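Local coordinates for glucosamine kinase (Streptacidiphilus jiangxiensis, PDB 6HWJ), which catalyses the ATP- and magnesium-dependent phosphorylation of D-glucosamine to D-glucosamine 6-phosphate and, to a lesser extent, also acts on glucose, at residues 59-64 / 132-137; 78-83 / 110-115; 401-406 / 431-436. All blocks are in the same frame, centred on the assembly; numbering follows the deposited sequence.

Contact 1 (59-64 / 132-137); sequences TVPLVR and VKWAVR
Pro61 lies over one face of the Trp134 indole. Trp134 CB points toward strand 57-65, and CG stands anti to the carbonyl carbon (chi1 -58°). In the five-membered ring NE1 comes near Pro61 CG at 4.1 Å, while at the ring fusion CE2 meets Pro61 CB at 3.7 Å. Farther out, CZ2 touches the same CB, which sits 3.8 Å from the centroid of the six-membered ring, a CH-pi contact over the face. Val132 CG1 covers the opposite face, so aliphatic groups lie against both faces, each offset toward the rim. Proline suits this place because its compact, rigid ring sets CB against the indole.

The backbones meet at Thr59, whose N donates a nearly straight bond to Val136 O (2.8 Å, 163°). A water lies between Thr59 O and Ala135 O, within hydrogen-bonding distance of both. Thr59 CB packs 3.2 Å from Ala135 O, and its OG1, buried here, has no polar partner in the model. The arrangement belongs to the junction between two antiparallel sheets of the N-terminal part of this kinase, where the strand bearing Lys133, an inferred ATP-binding residue, leaves its own sheet.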
loop_
_atom_site.group_PDB
_atom_site.type_symbol
_atom_site.label_atom_id
_atom_site.label_comp_id
_atom_site.label_asym_id
_atom_site.label_seq_id
_atom_site.Cartn_x
_atom_site.Cartn_y
_atom_site.Cartn_z
ATOM N N THR A 59 -18.500 -2.446 6.217
ATOM C CA THR A 59 -18.527 -1.144 6.879
ATOM C C THR A 59 -19.523 -0.282 6.128
ATOM O O THR A 59 -19.388 -0.103 4.915
ATOM C CB THR A 59 -17.163 -0.462 6.879
ATOM O OG1 THR A 59 -16.209 -1.309 7.518
ATOM C CG2 THR A 59 -17.216 0.898 7.609
ATOM N N VAL A 60 -20.504 0.261 6.843
ATOM C CA VAL A 60 -21.529 1.056 6.180
ATOM C C VAL A 60 -21.690 2.387 6.893
ATOM O O VAL A 60 -22.124 2.402 8.056
ATOM C CB VAL A 60 -22.876 0.311 6.137
ATOM C CG1 VAL A 60 -23.835 1.089 5.248
ATOM C CG2 VAL A 60 -22.694 -1.122 5.626
ATOM N N PRO A 61 -21.368 3.519 6.250
ATOM C CA PRO A 61 -21.770 4.806 6.816
ATOM C C PRO A 61 -23.264 4.973 6.644
ATOM O O PRO A 61 -23.792 4.827 5.540
ATOM C CB PRO A 61 -20.971 5.832 5.991
ATOM C CG PRO A 61 -20.834 5.175 4.650
ATOM C CD PRO A 61 -20.734 3.674 4.924
ATOM N N LEU A 62 -23.950 5.263 7.742
ATOM C CA LEU A 62 -25.397 5.257 7.761
ATOM C C LEU A 62 -25.950 6.629 8.119
ATOM O O LEU A 62 -25.370 7.380 8.918
ATOM C CB LEU A 62 -25.932 4.226 8.766
ATOM C CG LEU A 62 -25.642 2.774 8.401
ATOM C CD1 LEU A 62 -25.764 1.921 9.660
ATOM C CD2 LEU A 62 -26.584 2.269 7.317
ATOM N N VAL A 63 -27.103 6.926 7.543
ATOM C CA VAL A 63 -27.840 8.148 7.867
ATOM C C VAL A 63 -29.321 7.812 7.915
ATOM O O VAL A 63 -29.859 7.147 7.018
ATOM C CB VAL A 63 -27.551 9.269 6.852
ATOM C CG1 VAL A 63 -28.119 8.908 5.494
ATOM C CG2 VAL A 63 -28.118 10.601 7.354
ATOM N N ARG A 64 -29.986 8.254 8.968
ATOM C CA ARG A 64 -31.434 8.124 9.012
ATOM C C ARG A 64 -32.048 9.160 8.077
ATOM O O ARG A 64 -31.666 10.327 8.086
ATOM C CB ARG A 64 -31.934 8.276 10.443
ATOM C CG ARG A 64 -31.599 7.055 11.323
ATOM C CD ARG A 64 -32.019 7.242 12.776
ATOM N NE ARG A 64 -31.610 6.130 13.633
ATOM C CZ ARG A 64 -32.441 5.398 14.365
ATOM N NH1 ARG A 64 -33.755 5.643 14.359
ATOM N NH2 ARG A 64 -31.963 4.412 15.103
ATOM N N VAL A 132 -11.569 11.309 4.244
ATOM C CA VAL A 132 -12.137 10.191 4.969
ATOM C C VAL A 132 -12.255 9.036 3.982
ATOM O O VAL A 132 -12.879 9.173 2.919
ATOM C CB VAL A 132 -13.513 10.529 5.554
ATOM C CG1 VAL A 132 -14.140 9.266 6.188
ATOM C CG2 VAL A 132 -13.419 11.666 6.547
ATOM N N LYS A 133 -11.669 7.909 4.333
ATOM C CA LYS A 133 -11.694 6.706 3.502
ATOM C C LYS A 133 -12.426 5.641 4.300
ATOM O O LYS A 133 -11.913 5.196 5.336
ATOM C CB LYS A 133 -10.284 6.254 3.150
ATOM C CG LYS A 133 -10.238 5.007 2.274
ATOM C CD LYS A 133 -8.795 4.674 1.898
ATOM C CE LYS A 133 -8.724 3.477 0.954
ATOM N NZ LYS A 133 -7.314 3.057 0.695
ATOM N N TRP A 134 -13.614 5.258 3.825
ATOM C CA TRP A 134 -14.371 4.177 4.422
ATOM C C TRP A 134 -13.876 2.836 3.897
ATOM O O TRP A 134 -13.779 2.634 2.683
ATOM C CB TRP A 134 -15.862 4.289 4.084
ATOM C CG TRP A 134 -16.522 5.555 4.508
ATOM C CD1 TRP A 134 -16.886 6.595 3.696
ATOM C CD2 TRP A 134 -16.893 5.920 5.830
ATOM N NE1 TRP A 134 -17.474 7.584 4.447
ATOM C CE2 TRP A 134 -17.489 7.198 5.759
ATOM C CE3 TRP A 134 -16.793 5.291 7.070
ATOM C CZ2 TRP A 134 -17.967 7.858 6.880
ATOM C CZ3 TRP A 134 -17.272 5.942 8.186
ATOM C CH2 TRP A 134 -17.858 7.222 8.086
ATOM N N ALA A 135 -13.580 1.918 4.800
ATOM C CA ALA A 135 -13.505 0.521 4.413
ATOM C C ALA A 135 -14.890 0.141 3.907
ATOM O O ALA A 135 -15.900 0.770 4.264
ATOM C CB ALA A 135 -13.078 -0.351 5.586
ATOM N N VAL A 136 -14.937 -0.823 3.017
ATOM C CA VAL A 136 -16.223 -1.297 2.505
ATOM C C VAL A 136 -16.386 -2.753 2.934
ATOM O O VAL A 136 -17.062 -3.055 3.929
ATOM C CB VAL A 136 -16.306 -1.127 0.982
ATOM C CG1 VAL A 136 -17.621 -1.688 0.447
ATOM C CG2 VAL A 136 -16.167 0.336 0.614
ATOM N N ARG A 137 -15.744 -3.661 2.215
ATOM C CA ARG A 137 -15.780 -5.074 2.583
ATOM C C ARG A 137 -14.781 -5.318 3.707
ATOM O O ARG A 137 -13.642 -4.864 3.646
ATOM C CB ARG A 137 -15.463 -5.944 1.364
ATOM C CG ARG A 137 -15.520 -7.433 1.617
ATOM C CD ARG A 137 -16.920 -7.901 1.971
ATOM N NE ARG A 137 -16.973 -9.355 2.127
ATOM C CZ ARG A 137 -17.185 -10.213 1.130
ATOM N NH1 ARG A 137 -17.366 -9.773 -0.109
ATOM N NH2 ARG A 137 -17.216 -11.515 1.377
HETATM O O HOH W 1 -18.431 1.881 3.396
#

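Contact 2 (78-83 / 110-115); sequences GTAEHL and TGERGI
Glu112 reaches from its strand to the first turn of helix 79-88, its chain extended beyond CG, and turns both carboxylate oxygens to backbone N-H groups. OE2 accepts from Glu81 N at 2.7 Å in a straight bond (172°) on the anti lone pair, the one facing away from OE1. OE1 is met by Gly78 N at 3.0 Å from above the carboxylate plane, and also receives Gly76 N and a water, which in turn accepts from Thr79 N. An acid suits this place: the amino end of a helix carries partial positive charge and N-H groups that no preceding turn of helix can satisfy, which would probably stabilise the anion. Gly78 is the N-cap residue, and its positive phi (98°) is readily adopted only without a side chain. The carboxylate thus binds the helix's amino end from a distant part of the chain, tying helix 79-88 to strand 112-115, an outermost strand of the six-stranded antiparallel sheet.

Glu81 reaches back the other way. With CG anti to its backbone N (chi1 -177°), the extended chain crosses Thr110 obliquely, its CD 3.7 Å from Thr110 CG2, and OE2 takes the N-H of Gly111 at 3.0 Å from above the carboxylate plane. His82 ND1 bonds Gly78 O and NE2 bonds Glu43. Ala80 is small enough to fit its CB 3.4 Å from Glu112 OE2.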
loop_
_atom_site.group_PDB
_atom_site.type_symbol
_atom_site.label_atom_id
_atom_site.label_comp_id
_atom_site.label_asym_id
_atom_site.label_seq_id
_atom_site.Cartn_x
_atom_site.Cartn_y
_atom_site.Cartn_z
ATOM N N GLY A 78 -23.163 14.476 5.279
ATOM C CA GLY A 78 -22.537 14.911 6.514
ATOM C C GLY A 78 -22.036 13.802 7.433
ATOM O O GLY A 78 -21.607 14.100 8.555
ATOM N N THR A 79 -22.047 12.558 6.995
ATOM C CA THR A 79 -21.608 11.470 7.868
ATOM C C THR A 79 -20.089 11.447 8.020
ATOM O O THR A 79 -19.579 11.192 9.116
ATOM C CB THR A 79 -22.114 10.128 7.337
ATOM O OG1 THR A 79 -23.541 10.149 7.224
ATOM C CG2 THR A 79 -21.707 9.014 8.286
ATOM N N ALA A 80 -19.361 11.705 6.932
ATOM C CA ALA A 80 -17.910 11.837 7.012
ATOM C C ALA A 80 -17.540 13.028 7.878
ATOM O O ALA A 80 -16.616 12.961 8.687
ATOM C CB ALA A 80 -17.319 11.994 5.610
ATOM N N GLU A 81 -18.265 14.133 7.713
ATOM C CA GLU A 81 -18.140 15.288 8.586
ATOM C C GLU A 81 -18.327 14.911 10.040
ATOM O O GLU A 81 -17.569 15.368 10.906
ATOM C CB GLU A 81 -19.187 16.328 8.141
ATOM C CG GLU A 81 -19.202 17.602 8.844
ATOM C CD GLU A 81 -20.245 18.539 8.223
ATOM O OE1 GLU A 81 -21.114 19.028 8.971
ATOM O OE2 GLU A 81 -20.192 18.735 6.984
ATOM N N HIS A 82 -19.345 14.089 10.338
ATOM C CA HIS A 82 -19.599 13.717 11.726
ATOM C C HIS A 82 -18.541 12.755 12.263
ATOM O O HIS A 82 -18.249 12.760 13.465
ATOM C CB HIS A 82 -20.991 13.109 11.858
ATOM C CG HIS A 82 -22.082 14.135 11.891
ATOM N ND1 HIS A 82 -22.394 14.922 10.797
ATOM C CD2 HIS A 82 -22.885 14.560 12.899
ATOM C CE1 HIS A 82 -23.358 15.767 11.123
ATOM N NE2 HIS A 82 -23.668 15.573 12.395
ATOM N N LEU A 83 -17.960 11.926 11.405
ATOM C CA LEU A 83 -16.836 11.110 11.860
ATOM C C LEU A 83 -15.654 11.998 12.242
ATOM O O LEU A 83 -15.024 11.793 13.286
ATOM C CB LEU A 83 -16.435 10.115 10.778
ATOM C CG LEU A 83 -15.192 9.269 11.136
ATOM C CD1 LEU A 83 -15.515 8.293 12.244
ATOM C CD2 LEU A 83 -14.672 8.531 9.922
ATOM N N THR A 110 -15.861 20.964 8.109
ATOM C CA THR A 110 -17.193 20.711 7.572
ATOM C C THR A 110 -17.177 20.873 6.062
ATOM O O THR A 110 -16.285 21.497 5.498
ATOM C CB THR A 110 -18.242 21.675 8.167
ATOM O OG1 THR A 110 -17.803 23.021 7.973
ATOM C CG2 THR A 110 -18.424 21.429 9.657
ATOM N N GLY A 111 -18.192 20.323 5.420
ATOM C CA GLY A 111 -18.303 20.369 3.972
ATOM C C GLY A 111 -17.722 19.117 3.341
ATOM O O GLY A 111 -16.568 18.770 3.596
ATOM N N GLU A 112 -18.502 18.428 2.528
ATOM C CA GLU A 112 -18.088 17.152 1.976
ATOM C C GLU A 112 -18.079 17.194 0.461
ATOM O O GLU A 112 -18.949 17.819 -0.159
ATOM C CB GLU A 112 -19.021 16.019 2.441
ATOM C CG GLU A 112 -18.956 15.745 3.923
ATOM C CD GLU A 112 -19.899 14.641 4.358
ATOM O OE1 GLU A 112 -20.716 14.181 3.519
ATOM O OE2 GLU A 112 -19.833 14.244 5.535
ATOM N N ARG A 113 -17.105 16.510 -0.128
ATOM C CA ARG A 113 -17.016 16.378 -1.578
ATOM C C ARG A 113 -16.465 14.998 -1.899
ATOM O O ARG A 113 -15.386 14.632 -1.421
ATOM C CB ARG A 113 -16.129 17.485 -2.159
ATOM C CG ARG A 113 -15.882 17.370 -3.651
ATOM C CD ARG A 113 -15.216 18.634 -4.206
ATOM N NE ARG A 113 -13.879 18.870 -3.672
ATOM C CZ ARG A 113 -12.763 18.331 -4.165
ATOM N NH1 ARG A 113 -11.585 18.625 -3.627
ATOM N NH2 ARG A 113 -12.818 17.497 -5.195
ATOM N N GLY A 114 -17.204 14.230 -2.698
ATOM C CA GLY A 114 -16.753 12.904 -3.067
ATOM C C GLY A 114 -15.703 12.935 -4.157
ATOM O O GLY A 114 -15.681 13.823 -5.008
ATOM N N ILE A 115 -14.811 11.941 -4.120
ATOM C CA ILE A 115 -13.768 11.779 -5.128
ATOM C C ILE A 115 -13.597 10.292 -5.394
ATOM O O ILE A 115 -13.752 9.460 -4.496
ATOM C CB ILE A 115 -12.413 12.394 -4.711
ATOM C CG1 ILE A 115 -11.994 11.881 -3.340
ATOM C CG2 ILE A 115 -12.503 13.909 -4.734
ATOM C CD1 ILE A 115 -10.523 12.100 -3.037
HETATM O O HOH W 2 -21.513 11.728 4.109
#

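Contact 3 (401-406 / 431-436); sequences LRYAQE and LLPERL
Leucine side chains packing on a guanidinium and a phenol ring, with one bridging water and no direct hydrogen bond across, join Arg402 and Tyr403 of helix 398-416 to Leu431 and Leu432, where helix 422-431 gives way to the C-terminal tail. Leu431, the last residue of its helix, supplies most of segment 431-436's share. Its CD1 lies over one face of the Arg402 guanidinium, offset toward the rim and 3.7 Å from NE, and the two side chains cross at about a right angle. The same methyl comes within 4.0 Å of Glu406 CG. A branched aliphatic residue suits this site, since it can cover the flat cation while leaving the N-H groups to partners around its edge.

Arg402 is bent at chi2 (62°), and one helical turn on, Glu406 OE2 accepts from NE at 2.8 Å and from NH1 at 3.1 Å, a side-on salt bridge lying in the guanidinium plane. NH1 also forms a salt bridge with Asp347, NH2 bonds Gln373, and His348 bonds Glu406 OE1.

Tyr403 extends its ring toward the tail. Leu431 CB stands at the ring edge, 4.4 Å from CE1, whereas Leu432 CD2 approaches CZ at 3.8 Å. Tyr403 OH lies 2.8 Å from a water that donates to Leu431 O, linking the phenol to the helix end. Glu406 belongs to the inferred substrate-specificity motif and lies near Glu409, which binds D-glucosamine. The salt bridge, sheltered on one side by leucine, is probably strengthened by that cover and would limit the rotation of both charged groups beside the sugar site.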
loop_
_atom_site.group_PDB
_atom_site.type_symbol
_atom_site.label_atom_id
_atom_site.label_comp_id
_atom_site.label_asym_id
_atom_site.label_seq_id
_atom_site.Cartn_x
_atom_site.Cartn_y
_atom_site.Cartn_z
ATOM N N LEU A 401 15.496 -11.253 -3.267
ATOM C CA LEU A 401 14.229 -10.534 -3.323
ATOM C C LEU A 401 14.159 -9.608 -4.534
ATOM O O LEU A 401 13.081 -9.418 -5.117
ATOM C CB LEU A 401 14.012 -9.744 -2.042
ATOM C CG LEU A 401 13.776 -10.510 -0.745
ATOM C CD1 LEU A 401 13.360 -9.543 0.375
ATOM C CD2 LEU A 401 12.724 -11.606 -0.924
ATOM N N ARG A 402 15.284 -9.019 -4.937
ATOM C CA ARG A 402 15.265 -8.174 -6.127
ATOM C C ARG A 402 14.951 -8.998 -7.369
ATOM O O ARG A 402 14.106 -8.612 -8.186
ATOM C CB ARG A 402 16.593 -7.433 -6.276
ATOM C CG ARG A 402 16.706 -6.630 -7.557
ATOM C CD ARG A 402 15.637 -5.516 -7.646
ATOM N NE ARG A 402 15.718 -4.826 -8.929
ATOM C CZ ARG A 402 16.563 -3.825 -9.187
ATOM N NH1 ARG A 402 16.590 -3.281 -10.392
ATOM N NH2 ARG A 402 17.362 -3.363 -8.238
ATOM N N TYR A 403 15.607 -10.156 -7.520
ATOM C CA TYR A 403 15.302 -11.011 -8.651
ATOM C C TYR A 403 13.811 -11.316 -8.686
ATOM O O TYR A 403 13.183 -11.255 -9.743
ATOM C CB TYR A 403 16.128 -12.305 -8.581
ATOM C CG TYR A 403 17.605 -12.153 -8.920
ATOM C CD1 TYR A 403 18.132 -10.937 -9.341
ATOM C CD2 TYR A 403 18.469 -13.241 -8.837
ATOM C CE1 TYR A 403 19.486 -10.812 -9.659
ATOM C CE2 TYR A 403 19.807 -13.124 -9.159
ATOM C CZ TYR A 403 20.311 -11.901 -9.564
ATOM O OH TYR A 403 21.657 -11.783 -9.877
ATOM N N ALA A 404 13.224 -11.647 -7.529
ATOM C CA ALA A 404 11.804 -11.984 -7.483
ATOM C C ALA A 404 10.938 -10.792 -7.892
ATOM O O ALA A 404 9.871 -10.970 -8.493
ATOM C CB ALA A 404 11.431 -12.450 -6.080
ATOM N N GLN A 405 11.375 -9.579 -7.564
ATOM C CA GLN A 405 10.645 -8.390 -7.991
ATOM C C GLN A 405 10.606 -8.311 -9.510
ATOM O O GLN A 405 9.552 -8.061 -10.105
ATOM C CB GLN A 405 11.281 -7.129 -7.414
ATOM C CG GLN A 405 11.105 -6.929 -5.931
ATOM C CD GLN A 405 9.720 -6.411 -5.561
ATOM O OE1 GLN A 405 8.922 -6.040 -6.431
ATOM N NE2 GLN A 405 9.434 -6.384 -4.264
ATOM N N GLU A 406 11.760 -8.527 -10.157
ATOM C CA GLU A 406 11.810 -8.452 -11.618
ATOM C C GLU A 406 10.956 -9.543 -12.254
ATOM O O GLU A 406 10.281 -9.306 -13.268
ATOM C CB GLU A 406 13.266 -8.541 -12.097
ATOM C CG GLU A 406 14.184 -7.477 -11.501
ATOM C CD GLU A 406 13.759 -6.050 -11.880
ATOM O OE1 GLU A 406 13.006 -5.895 -12.850
ATOM O OE2 GLU A 406 14.178 -5.086 -11.206
ATOM N N LEU A 431 21.550 -6.263 -13.907
ATOM C CA LEU A 431 21.727 -6.819 -12.565
ATOM C C LEU A 431 22.614 -8.061 -12.568
ATOM O O LEU A 431 23.480 -8.225 -11.697
ATOM C CB LEU A 431 20.374 -7.182 -11.960
ATOM C CG LEU A 431 19.473 -6.071 -11.439
ATOM C CD1 LEU A 431 18.084 -6.629 -11.187
ATOM C CD2 LEU A 431 20.055 -5.461 -10.184
ATOM N N LEU A 432 22.386 -8.967 -13.510
ATOM C CA LEU A 432 23.036 -10.265 -13.469
ATOM C C LEU A 432 24.541 -10.101 -13.636
ATOM O O LEU A 432 24.998 -9.209 -14.356
ATOM C CB LEU A 432 22.484 -11.163 -14.564
ATOM C CG LEU A 432 21.048 -11.644 -14.340
ATOM C CD1 LEU A 432 20.481 -12.231 -15.625
ATOM C CD2 LEU A 432 21.004 -12.673 -13.219
ATOM N N PRO A 433 25.334 -10.949 -12.981
ATOM C CA PRO A 433 26.792 -10.852 -13.128
ATOM C C PRO A 433 27.203 -11.070 -14.577
ATOM O O PRO A 433 26.935 -12.120 -15.168
ATOM C CB PRO A 433 27.315 -11.968 -12.211
ATOM C CG PRO A 433 26.184 -12.937 -12.110
ATOM C CD PRO A 433 24.937 -12.088 -12.132
ATOM N N GLU A 434 27.878 -10.070 -15.145
ATOM C CA GLU A 434 28.251 -10.108 -16.552
ATOM C C GLU A 434 29.238 -11.229 -16.851
ATOM O O GLU A 434 29.631 -11.422 -18.006
ATOM C CB GLU A 434 28.836 -8.757 -16.986
ATOM C CG GLU A 434 29.899 -8.186 -16.062
ATOM C CD GLU A 434 30.360 -6.811 -16.506
ATOM O OE1 GLU A 434 31.333 -6.729 -17.287
ATOM O OE2 GLU A 434 29.738 -5.813 -16.085
ATOM N N ARG A 435 29.634 -11.981 -15.826
ATOM C CA ARG A 435 30.434 -13.189 -16.023
ATOM C C ARG A 435 29.615 -14.353 -16.575
ATOM O O ARG A 435 30.134 -15.475 -16.629
ATOM C CB ARG A 435 31.092 -13.598 -14.704
ATOM N N LEU A 436 28.369 -14.130 -16.977
ATOM C CA LEU A 436 27.540 -15.191 -17.542
ATOM C C LEU A 436 26.430 -14.595 -18.404
ATOM O O LEU A 436 26.390 -13.384 -18.634
ATOM C CB LEU A 436 26.944 -16.059 -16.434
HETATM O O HOH W 3 22.893 -9.392 -9.302
#

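From the N terminus, strand 57-65 passes first through contact 1, which waits for residues 132-137 before its loop is closed. Within that loop the chain makes helix 79-88 and strand 112-115, so contact 2 opens after contact 1 has opened and closes before it closes. The two lie about 11 Å apart between centres and touch: Leu83 packs against Val132 and Trp134, and Ala80 against Trp134. Together they tie the five-stranded sheet, the helix and the six-stranded sheet into one unit. Contact 3 follows in series and joins two helical regions near the C terminus, its centre about 45 Å from that of contact 1 and on the opposite side of the chain's centre.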